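Local coordinates for putative branched chain amino acid ABC transporter, periplasmic amino acid-binding protein (Brucella ovis, PDB 4XFK) that probably serves as the periplasmic binding component of an ABC transport system for branched-chain and other amino acids, at residues 253-256 and 257-261. The protein carries 1 engineered substitution. Residues are numbered along the deposited sequence; the frame is centred on the assembly and turned at random.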
ATOM      1  N   GLY A 253     -17.385   8.537  -7.073  1.00 10.74           N
ATOM      2  CA  GLY A 253     -18.831   8.511  -7.188  1.00 11.26           C
ATOM      3  C   GLY A 253     -19.482   9.161  -5.973  1.00 11.32           C
ATOM      4  O   GLY A 253     -20.389   9.984  -6.107  1.00 12.74           O
ATOM      5  N   ASN A 254     -19.009   8.817  -4.780  1.00 10.92           N
ATOM      6  CA  ASN A 254     -19.577   9.384  -3.563  1.00 10.41           C
ATOM      7  C   ASN A 254     -19.309  10.877  -3.422  1.00 10.81           C
ATOM      8  O   ASN A 254     -20.080  11.592  -2.785  1.00 12.11           O
ATOM      9  CB  ASN A 254     -19.071   8.650  -2.322  1.00 11.21           C
ATOM     10  CG  ASN A 254     -19.864   7.402  -2.018  1.00 15.22           C
ATOM     11  OD1 ASN A 254     -20.629   6.911  -2.850  1.00 17.07           O
ATOM     12  ND2 ASN A 254     -19.679   6.876  -0.819  1.00 17.27           N
ATOM     13  N   ALA A 255     -18.213  11.346  -4.012  1.00 11.16           N
ATOM     14  CA  ALA A 255     -17.870  12.769  -3.986  1.00 11.73           C
ATOM     15  C   ALA A 255     -18.919  13.621  -4.681  1.00 11.79           C
ATOM     16  O   ALA A 255     -19.116  14.779  -4.318  1.00 13.17           O
ATOM     17  CB  ALA A 255     -16.503  12.997  -4.621  1.00 12.59           C
ATOM     18  N   GLY A 256     -19.580  13.046  -5.684  1.00 12.00           N
ATOM     19  CA  GLY A 256     -20.611  13.750  -6.420  1.00 12.56           C
ATOM     20  C   GLY A 256     -20.147  15.119  -6.871  1.00 12.26           C
ATOM     21  O   GLY A 256     -19.094  15.257  -7.504  1.00 14.64           O
ATOM     22  N   ALA A 257     -20.908  16.138  -6.478  1.00 12.62           N
ATOM     23  CA  ALA A 257     -20.704  17.509  -6.935  1.00 12.36           C
ATOM     24  C   ALA A 257     -19.372  18.143  -6.517  1.00 12.73           C
ATOM     25  O   ALA A 257     -18.958  19.141  -7.107  1.00 15.68           O
ATOM     26  CB  ALA A 257     -21.871  18.389  -6.485  1.00 13.69           C
ATOM     27  N   ILE A 258     -18.705  17.586  -5.507  1.00 11.36           N
ATOM     28  CA  ILE A 258     -17.441  18.176  -5.044  1.00 10.96           C
ATOM     29  C   ILE A 258     -16.215  17.391  -5.507  1.00 11.72           C
ATOM     30  O   ILE A 258     -15.123  17.564  -4.966  1.00 12.89           O
ATOM     31  CB  ILE A 258     -17.378  18.344  -3.498  1.00 12.02           C
ATOM     32  CG1 ILE A 258     -17.345  16.986  -2.787  1.00 12.63           C
ATOM     33  CG2 ILE A 258     -18.534  19.203  -3.000  1.00 11.71           C
ATOM     34  CD1 ILE A 258     -16.918  17.079  -1.325  1.00 13.25           C
ATOM     35  N   ALA A 259     -16.391  16.556  -6.527  1.00 11.22           N
ATOM     36  CA  ALA A 259     -15.320  15.656  -6.963  1.00 11.68           C
ATOM     37  C   ALA A 259     -14.026  16.360  -7.392  1.00 10.71           C
ATOM     38  O   ALA A 259     -12.927  15.891  -7.078  1.00 12.49           O
ATOM     39  CB  ALA A 259     -15.819  14.748  -8.079  1.00 12.77           C
ATOM     40  N   GLU A 260     -14.147  17.464  -8.127  1.00 11.94           N
ATOM     41  CA  GLU A 260     -12.978  18.118  -8.706  1.00 13.12           C
ATOM     42  C   GLU A 260     -11.956  18.542  -7.649  1.00 11.59           C
ATOM     43  O   GLU A 260     -12.313  19.126  -6.631  1.00 12.32           O
ATOM     44  CB  GLU A 260     -13.409  19.335  -9.538  1.00 14.87           C
ATOM     45  CG  GLU A 260     -12.265  20.049 -10.266  1.00 18.11           C
ATOM     46  CD  GLU A 260     -12.710  21.312 -10.994  1.00 23.60           C
ATOM     47  OE1 GLU A 260     -13.903  21.675 -10.910  1.00 26.40           O
ATOM     48  OE2 GLU A 260     -11.861  21.954 -11.647  1.00 26.56           O
ATOM     49  N   GLY A 261     -10.690  18.222  -7.885  1.00 10.67           N
ATOM     50  CA  GLY A 261      -9.615  18.868  -7.157  1.00 10.61           C
ATOM     51  C   GLY A 261      -9.066  18.169  -5.930  1.00  9.81           C
ATOM     52  O   GLY A 261      -8.116  18.656  -5.321  1.00 11.08           O
TER
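Ala255 and Ile258 meet where helix 251-255 runs out and the chain folds back on itself. The N-H of Ile258 reaches the carbonyl O of Ala255 at 3.1 Å (N to O), fairly straight at 159° but approaching from above the carbonyl plane. Ser233 OG binds the same oxygen, so two hydrogen bonds grip it. One residue on, Ala259 N donates to Gly256 O at 3.2 Å; this second i to i+3 bond is more bent, 144° at the hydrogen, and again comes in above the carbonyl plane. The two bonds close successive tight turns, the second of them over Ala257 and Ile258. Gly256, the first residue to leave helical backbone angles and with positive phi, still gives its own N-H to Gly253 O. Inside the bend, Ala255 CB lies 3.7 Å from Ala259 CA and 3.9 Å from Ala259 CB, a small apolar contact between two buried methyl groups. The first torsion of Ile258 (chi1 67°) sets CG1 between its backbone N and carbonyl carbon, bringing CG1 to 3.2 Å from Ala255 O, beside the bonded oxygen. Lys240 NZ hydrogen-bonds to Glu260 O and weakly to Ile258 O, which also takes a weak hydrogen bond from His262 NE2. This is a helix-to-strand connection in a periplasmic binding protein: Ala255 packs on Met229 of helix 223-235, and Ile258 on Ala232 and Ser233 of the same helix, Ala259 rests against Tyr372, and Gly261 pairs by backbone hydrogen bonding with Val359 of strand 350-360, leading into strand 263-266 of the mixed sheet.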